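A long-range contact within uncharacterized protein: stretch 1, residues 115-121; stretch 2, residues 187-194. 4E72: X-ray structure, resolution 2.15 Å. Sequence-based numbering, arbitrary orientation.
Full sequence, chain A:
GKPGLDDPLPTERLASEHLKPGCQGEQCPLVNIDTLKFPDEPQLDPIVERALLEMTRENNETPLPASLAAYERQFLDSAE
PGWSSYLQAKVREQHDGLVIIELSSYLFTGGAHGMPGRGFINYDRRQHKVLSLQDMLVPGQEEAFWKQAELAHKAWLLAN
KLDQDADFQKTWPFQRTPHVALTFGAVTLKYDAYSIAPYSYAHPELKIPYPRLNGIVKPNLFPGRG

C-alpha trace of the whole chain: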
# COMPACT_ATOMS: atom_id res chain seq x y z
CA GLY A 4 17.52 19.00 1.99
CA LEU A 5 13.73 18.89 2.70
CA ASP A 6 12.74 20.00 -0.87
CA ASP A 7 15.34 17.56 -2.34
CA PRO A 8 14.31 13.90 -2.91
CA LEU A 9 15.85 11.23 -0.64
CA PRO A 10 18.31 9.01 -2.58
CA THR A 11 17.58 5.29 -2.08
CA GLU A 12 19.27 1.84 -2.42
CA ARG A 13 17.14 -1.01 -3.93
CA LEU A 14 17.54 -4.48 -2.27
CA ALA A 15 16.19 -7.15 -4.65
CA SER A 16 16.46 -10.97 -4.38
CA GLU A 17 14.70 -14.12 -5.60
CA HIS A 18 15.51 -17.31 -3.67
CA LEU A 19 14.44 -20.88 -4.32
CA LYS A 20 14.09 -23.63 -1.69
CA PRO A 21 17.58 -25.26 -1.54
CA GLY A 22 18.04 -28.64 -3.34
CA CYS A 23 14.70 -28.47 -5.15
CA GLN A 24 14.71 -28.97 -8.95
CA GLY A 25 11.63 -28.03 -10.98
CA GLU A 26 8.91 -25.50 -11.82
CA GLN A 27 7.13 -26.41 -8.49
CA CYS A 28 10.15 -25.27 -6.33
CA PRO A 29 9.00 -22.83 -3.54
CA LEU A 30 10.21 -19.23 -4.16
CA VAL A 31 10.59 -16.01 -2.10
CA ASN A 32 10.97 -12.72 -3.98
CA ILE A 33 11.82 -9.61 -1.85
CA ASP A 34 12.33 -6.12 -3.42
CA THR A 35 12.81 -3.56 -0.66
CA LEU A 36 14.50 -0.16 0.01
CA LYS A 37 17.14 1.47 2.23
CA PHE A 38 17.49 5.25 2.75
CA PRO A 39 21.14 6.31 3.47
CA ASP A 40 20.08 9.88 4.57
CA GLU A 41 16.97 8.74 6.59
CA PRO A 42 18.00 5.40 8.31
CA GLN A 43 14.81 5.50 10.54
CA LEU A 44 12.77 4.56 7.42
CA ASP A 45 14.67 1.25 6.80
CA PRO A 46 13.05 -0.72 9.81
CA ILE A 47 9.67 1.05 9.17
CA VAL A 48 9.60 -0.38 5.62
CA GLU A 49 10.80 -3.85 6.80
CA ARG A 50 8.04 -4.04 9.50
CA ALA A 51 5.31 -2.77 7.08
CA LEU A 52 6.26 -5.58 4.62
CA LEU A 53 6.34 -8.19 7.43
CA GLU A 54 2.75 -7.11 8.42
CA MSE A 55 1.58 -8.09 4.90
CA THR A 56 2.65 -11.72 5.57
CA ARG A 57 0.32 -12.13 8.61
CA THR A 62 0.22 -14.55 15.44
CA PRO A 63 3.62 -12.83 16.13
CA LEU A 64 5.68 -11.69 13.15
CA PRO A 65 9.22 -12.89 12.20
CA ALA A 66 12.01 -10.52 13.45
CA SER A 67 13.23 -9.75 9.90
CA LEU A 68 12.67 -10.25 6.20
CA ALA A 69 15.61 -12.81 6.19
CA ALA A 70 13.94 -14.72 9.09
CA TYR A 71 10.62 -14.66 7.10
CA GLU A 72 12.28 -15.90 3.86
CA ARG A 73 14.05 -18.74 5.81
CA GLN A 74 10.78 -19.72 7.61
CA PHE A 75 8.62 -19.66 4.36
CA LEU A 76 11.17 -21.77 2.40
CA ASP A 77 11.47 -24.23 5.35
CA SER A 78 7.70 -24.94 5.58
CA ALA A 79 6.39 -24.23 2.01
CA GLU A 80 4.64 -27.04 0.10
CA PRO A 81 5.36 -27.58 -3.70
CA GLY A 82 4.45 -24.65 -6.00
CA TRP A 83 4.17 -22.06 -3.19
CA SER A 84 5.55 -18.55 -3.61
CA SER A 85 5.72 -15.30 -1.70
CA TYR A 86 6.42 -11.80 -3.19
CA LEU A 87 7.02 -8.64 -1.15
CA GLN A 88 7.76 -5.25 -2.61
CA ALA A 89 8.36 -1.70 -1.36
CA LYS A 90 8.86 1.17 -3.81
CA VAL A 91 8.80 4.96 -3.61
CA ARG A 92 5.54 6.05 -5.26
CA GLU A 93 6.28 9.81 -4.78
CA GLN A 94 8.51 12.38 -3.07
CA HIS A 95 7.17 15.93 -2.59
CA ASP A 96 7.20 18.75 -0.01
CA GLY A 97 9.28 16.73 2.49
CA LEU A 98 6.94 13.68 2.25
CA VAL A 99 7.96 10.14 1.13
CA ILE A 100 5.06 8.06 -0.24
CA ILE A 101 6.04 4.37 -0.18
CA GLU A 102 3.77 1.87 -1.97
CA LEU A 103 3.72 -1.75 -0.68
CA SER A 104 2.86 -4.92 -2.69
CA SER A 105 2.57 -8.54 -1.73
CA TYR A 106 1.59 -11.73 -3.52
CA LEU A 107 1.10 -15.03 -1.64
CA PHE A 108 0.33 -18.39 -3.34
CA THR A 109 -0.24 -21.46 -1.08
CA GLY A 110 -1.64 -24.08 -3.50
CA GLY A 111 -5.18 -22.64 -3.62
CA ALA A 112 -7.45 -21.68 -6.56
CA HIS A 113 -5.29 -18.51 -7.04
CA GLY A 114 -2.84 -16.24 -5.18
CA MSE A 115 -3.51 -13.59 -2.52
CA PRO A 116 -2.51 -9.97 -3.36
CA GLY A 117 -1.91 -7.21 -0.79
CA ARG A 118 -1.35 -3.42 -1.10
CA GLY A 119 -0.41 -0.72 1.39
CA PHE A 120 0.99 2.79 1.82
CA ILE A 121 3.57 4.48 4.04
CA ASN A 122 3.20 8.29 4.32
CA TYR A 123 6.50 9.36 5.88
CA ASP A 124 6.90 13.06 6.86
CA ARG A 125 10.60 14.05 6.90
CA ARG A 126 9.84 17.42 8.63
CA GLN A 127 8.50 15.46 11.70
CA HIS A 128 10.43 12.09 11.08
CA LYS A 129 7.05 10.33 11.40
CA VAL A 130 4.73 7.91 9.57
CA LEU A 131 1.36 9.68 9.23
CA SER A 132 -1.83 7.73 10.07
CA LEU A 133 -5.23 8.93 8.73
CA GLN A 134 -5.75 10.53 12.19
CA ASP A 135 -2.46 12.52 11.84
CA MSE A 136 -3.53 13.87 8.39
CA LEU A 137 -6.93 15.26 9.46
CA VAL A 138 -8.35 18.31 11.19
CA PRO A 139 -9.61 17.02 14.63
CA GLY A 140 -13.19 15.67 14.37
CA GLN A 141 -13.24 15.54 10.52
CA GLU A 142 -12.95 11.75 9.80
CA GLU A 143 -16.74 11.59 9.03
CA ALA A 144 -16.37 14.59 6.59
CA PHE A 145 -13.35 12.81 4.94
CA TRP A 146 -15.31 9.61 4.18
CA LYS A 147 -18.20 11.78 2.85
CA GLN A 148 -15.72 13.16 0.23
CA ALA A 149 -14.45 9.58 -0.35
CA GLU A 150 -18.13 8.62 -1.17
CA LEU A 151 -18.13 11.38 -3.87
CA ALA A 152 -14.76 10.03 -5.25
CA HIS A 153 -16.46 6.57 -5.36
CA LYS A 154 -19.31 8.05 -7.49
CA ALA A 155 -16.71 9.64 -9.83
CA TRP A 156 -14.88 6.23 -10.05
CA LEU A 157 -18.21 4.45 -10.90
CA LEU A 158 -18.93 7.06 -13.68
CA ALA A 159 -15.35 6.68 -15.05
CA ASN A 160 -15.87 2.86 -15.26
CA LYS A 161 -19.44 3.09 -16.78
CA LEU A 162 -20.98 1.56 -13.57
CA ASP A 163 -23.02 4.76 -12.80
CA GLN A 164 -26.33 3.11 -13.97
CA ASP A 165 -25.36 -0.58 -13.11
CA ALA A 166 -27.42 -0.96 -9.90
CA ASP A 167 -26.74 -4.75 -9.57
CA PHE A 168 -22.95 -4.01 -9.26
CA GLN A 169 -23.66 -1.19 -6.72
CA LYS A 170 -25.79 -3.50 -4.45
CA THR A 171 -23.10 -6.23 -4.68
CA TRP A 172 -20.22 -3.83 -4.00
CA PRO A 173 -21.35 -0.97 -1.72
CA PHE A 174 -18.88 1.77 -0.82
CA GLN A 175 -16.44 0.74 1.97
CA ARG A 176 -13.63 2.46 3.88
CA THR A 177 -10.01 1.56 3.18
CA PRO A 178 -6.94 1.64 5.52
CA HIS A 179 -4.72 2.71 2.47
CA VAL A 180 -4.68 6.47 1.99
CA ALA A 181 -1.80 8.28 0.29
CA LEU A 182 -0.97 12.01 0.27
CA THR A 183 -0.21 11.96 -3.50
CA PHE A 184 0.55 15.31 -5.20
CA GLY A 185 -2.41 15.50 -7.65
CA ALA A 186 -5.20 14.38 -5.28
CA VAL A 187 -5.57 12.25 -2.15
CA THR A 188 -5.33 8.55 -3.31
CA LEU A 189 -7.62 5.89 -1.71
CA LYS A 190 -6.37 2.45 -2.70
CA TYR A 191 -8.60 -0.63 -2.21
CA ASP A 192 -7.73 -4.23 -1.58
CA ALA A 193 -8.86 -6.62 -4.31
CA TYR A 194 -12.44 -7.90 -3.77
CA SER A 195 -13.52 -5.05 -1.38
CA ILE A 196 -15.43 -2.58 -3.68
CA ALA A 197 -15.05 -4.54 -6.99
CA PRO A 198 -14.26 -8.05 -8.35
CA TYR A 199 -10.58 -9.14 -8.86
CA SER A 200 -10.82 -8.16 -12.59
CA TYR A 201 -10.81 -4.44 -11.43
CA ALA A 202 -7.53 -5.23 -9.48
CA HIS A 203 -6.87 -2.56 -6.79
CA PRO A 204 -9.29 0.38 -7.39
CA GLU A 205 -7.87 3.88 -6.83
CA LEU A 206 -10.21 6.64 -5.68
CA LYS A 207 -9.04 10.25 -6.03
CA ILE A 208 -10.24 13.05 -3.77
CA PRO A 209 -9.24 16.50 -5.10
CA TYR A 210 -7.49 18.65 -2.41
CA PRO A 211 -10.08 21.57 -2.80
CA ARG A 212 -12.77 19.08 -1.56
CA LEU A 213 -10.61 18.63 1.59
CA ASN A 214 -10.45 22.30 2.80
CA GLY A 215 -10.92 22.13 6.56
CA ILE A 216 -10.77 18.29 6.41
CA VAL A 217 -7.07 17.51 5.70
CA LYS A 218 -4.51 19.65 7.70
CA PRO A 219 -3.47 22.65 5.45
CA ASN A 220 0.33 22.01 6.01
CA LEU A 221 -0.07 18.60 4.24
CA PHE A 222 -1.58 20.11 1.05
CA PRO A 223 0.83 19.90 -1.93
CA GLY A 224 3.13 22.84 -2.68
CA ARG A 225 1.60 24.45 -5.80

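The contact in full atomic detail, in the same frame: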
# COMPACT_ATOMS: atom_id res chain seq x y z
N MSE A 115 -2.95 -14.62 -3.39
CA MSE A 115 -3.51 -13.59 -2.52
C MSE A 115 -2.72 -12.29 -2.60
O MSE A 115 -1.64 -12.20 -2.01
CB MSE A 115 -3.57 -14.09 -1.06
CG MSE A 115 -4.43 -15.31 -0.92
SE MSE A 115 -3.91 -16.52 0.50
CE MSE A 115 -2.85 -17.75 -0.53
N PRO A 116 -3.23 -11.26 -3.30
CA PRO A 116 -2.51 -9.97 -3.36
C PRO A 116 -2.79 -9.06 -2.15
O PRO A 116 -3.87 -9.11 -1.55
CB PRO A 116 -3.04 -9.34 -4.65
CG PRO A 116 -4.45 -9.85 -4.78
CD PRO A 116 -4.51 -11.20 -4.05
N GLY A 117 -1.81 -8.23 -1.83
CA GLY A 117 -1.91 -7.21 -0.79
C GLY A 117 -1.31 -5.90 -1.27
O GLY A 117 -0.38 -5.90 -2.08
N ARG A 118 -1.84 -4.78 -0.78
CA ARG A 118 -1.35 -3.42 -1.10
C ARG A 118 -1.36 -2.63 0.17
O ARG A 118 -2.11 -2.97 1.07
CB ARG A 118 -2.17 -2.69 -2.19
CG ARG A 118 -2.07 -3.27 -3.59
CD ARG A 118 -0.72 -3.06 -4.27
NE ARG A 118 -0.74 -3.57 -5.64
CZ ARG A 118 -0.64 -4.85 -6.00
NH1 ARG A 118 -0.49 -5.80 -5.07
NH2 ARG A 118 -0.70 -5.20 -7.28
N GLY A 119 -0.52 -1.61 0.23
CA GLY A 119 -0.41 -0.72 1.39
C GLY A 119 0.36 0.55 1.07
O GLY A 119 1.03 0.67 0.03
N PHE A 120 0.25 1.53 1.96
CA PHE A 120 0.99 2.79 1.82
C PHE A 120 1.73 3.10 3.10
O PHE A 120 1.31 2.71 4.19
CB PHE A 120 0.05 3.97 1.49
CG PHE A 120 -0.58 3.98 0.12
CD1 PHE A 120 0.21 3.95 -1.03
CD2 PHE A 120 -1.95 4.15 -0.03
CE1 PHE A 120 -0.37 4.00 -2.31
CE2 PHE A 120 -2.53 4.22 -1.30
CZ PHE A 120 -1.74 4.13 -2.43
N ILE A 121 2.83 3.83 2.96
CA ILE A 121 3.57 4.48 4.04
C ILE A 121 3.61 5.96 3.64
O ILE A 121 4.03 6.29 2.53
CB ILE A 121 4.98 3.91 4.32
CG1 ILE A 121 4.97 2.39 4.61
CG2 ILE A 121 5.67 4.72 5.45
CD1 ILE A 121 6.38 1.72 4.61
N VAL A 187 -5.79 13.27 -3.17
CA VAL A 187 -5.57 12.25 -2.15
C VAL A 187 -5.96 10.87 -2.78
O VAL A 187 -7.06 10.72 -3.32
CB VAL A 187 -6.30 12.58 -0.82
CG1 VAL A 187 -6.40 11.36 0.10
CG2 VAL A 187 -5.58 13.71 -0.09
N THR A 188 -5.04 9.89 -2.75
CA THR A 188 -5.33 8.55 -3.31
C THR A 188 -5.88 7.60 -2.24
O THR A 188 -5.26 7.44 -1.19
CB THR A 188 -4.08 7.95 -3.99
OG1 THR A 188 -3.66 8.84 -5.02
CG2 THR A 188 -4.32 6.55 -4.59
N LEU A 189 -7.03 6.97 -2.53
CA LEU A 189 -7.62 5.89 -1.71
C LEU A 189 -7.48 4.62 -2.50
O LEU A 189 -8.09 4.48 -3.56
CB LEU A 189 -9.09 6.09 -1.30
CG LEU A 189 -9.55 7.38 -0.63
CD1 LEU A 189 -10.91 7.17 -0.01
CD2 LEU A 189 -8.61 7.82 0.44
N LYS A 190 -6.63 3.71 -2.02
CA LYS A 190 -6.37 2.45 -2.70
C LYS A 190 -7.07 1.30 -1.96
O LYS A 190 -6.94 1.16 -0.75
CB LYS A 190 -4.85 2.23 -2.81
CG LYS A 190 -4.44 0.87 -3.34
CD LYS A 190 -4.27 0.87 -4.81
CE LYS A 190 -2.86 0.51 -5.19
NZ LYS A 190 -2.74 0.37 -6.65
N TYR A 191 -7.79 0.47 -2.73
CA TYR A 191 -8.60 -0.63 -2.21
C TYR A 191 -7.98 -1.98 -2.45
O TYR A 191 -7.42 -2.25 -3.51
CB TYR A 191 -10.02 -0.59 -2.81
CG TYR A 191 -10.82 0.50 -2.14
CD1 TYR A 191 -10.56 1.84 -2.39
CD2 TYR A 191 -11.76 0.19 -1.16
CE1 TYR A 191 -11.24 2.85 -1.72
CE2 TYR A 191 -12.45 1.19 -0.48
CZ TYR A 191 -12.16 2.52 -0.74
OH TYR A 191 -12.78 3.53 -0.02
N ASP A 192 -8.14 -2.85 -1.46
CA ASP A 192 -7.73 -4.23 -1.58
C ASP A 192 -8.62 -4.86 -2.64
O ASP A 192 -9.76 -4.43 -2.83
CB ASP A 192 -7.86 -4.96 -0.23
CG ASP A 192 -6.69 -4.66 0.71
OD1 ASP A 192 -5.51 -4.84 0.28
OD2 ASP A 192 -6.95 -4.32 1.89
N ALA A 193 -8.09 -5.86 -3.33
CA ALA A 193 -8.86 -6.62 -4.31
C ALA A 193 -10.08 -7.23 -3.61
O ALA A 193 -9.99 -7.57 -2.42
CB ALA A 193 -7.99 -7.73 -4.90
N TYR A 194 -11.23 -7.29 -4.29
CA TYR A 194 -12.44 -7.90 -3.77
C TYR A 194 -13.05 -7.15 -2.57
O TYR A 194 -13.71 -7.78 -1.76
CB TYR A 194 -12.12 -9.37 -3.36
CG TYR A 194 -13.26 -10.34 -3.53
CD1 TYR A 194 -13.73 -10.69 -4.79
CD2 TYR A 194 -13.81 -10.99 -2.43
CE1 TYR A 194 -14.74 -11.63 -4.96
CE2 TYR A 194 -14.79 -11.97 -2.58
CZ TYR A 194 -15.27 -12.26 -3.84
OH TYR A 194 -16.30 -13.16 -3.99

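How do the two backbones lie against each other? Stretch 1 is strand throughout, while stretch 2 is strand from V187 to K190 and then continues as a loop. The two strands run nearly antiparallel, with 153° between their directions, but their axes come no closer than 8.7 Å and no hydrogen bond links the stretches. Side chains therefore fill the space between them. The backbones draw nearer beyond the strand of stretch 2, where the CA atoms of R118 and D192 are 6.4 Å apart. The contact is modest, burying 330 Å² in all.

What does the F120 ring meet in the gap? F120 points toward stretch 2, and its chi1 of -70° (m) carries the ring out to meet T188 and K190, both of which point toward stretch 1. The ring lies obliquely to both neighbours: F120 CE2 is 3.4 Å from K190 CB, and F120 CZ is 4.1 Å from T188 CG2. T188, with chi1 at -59° (m), presents its methyl to the ring, while its hydroxyl is hydrogen-bonded elsewhere in the structure. Between T188 and K190 in sequence, L189 points away, in keeping with the usual alternation of a strand.

How do two basic residues, R118 and K190, share the same side of the contact? They meet through their carbon chains, R118 CG lying 4.2 Å from K190 CE, although R118 NE and K190 NZ are also only 4.5 Å apart. That proximity of like charges is unfavourable in itself; both side chains are hydrogen-bonded, however, R118 to G117 and K190 elsewhere in the structure. In R118, chi1 and chi2 are both m, at -68° and -71°, so the chain folds back rather than extending, and R118 NH1 donates a hydrogen bond to G117 O at 3.0 Å. K190 starts at t (chi1 172°), but chi2 and chi3, at 92° and 119°, lie between the usual wells.

What happens where stretch 2 leaves the strand? D192 sets out sideways, yet with chi1 at -79° (m) its carboxylate comes nearer to stretch 1. D192 OD1 stands 3.8 Å from R118 N and 4.4 Å from G117 CA, a close approach without a hydrogen bond between them; both carboxylate oxygens are hydrogen-bonded elsewhere in the structure. Next along, the contact becomes apolar: the C-gamma endo ring of P116 meets the methyl of A193, with P116 CG 4.1 Å from A193 CB.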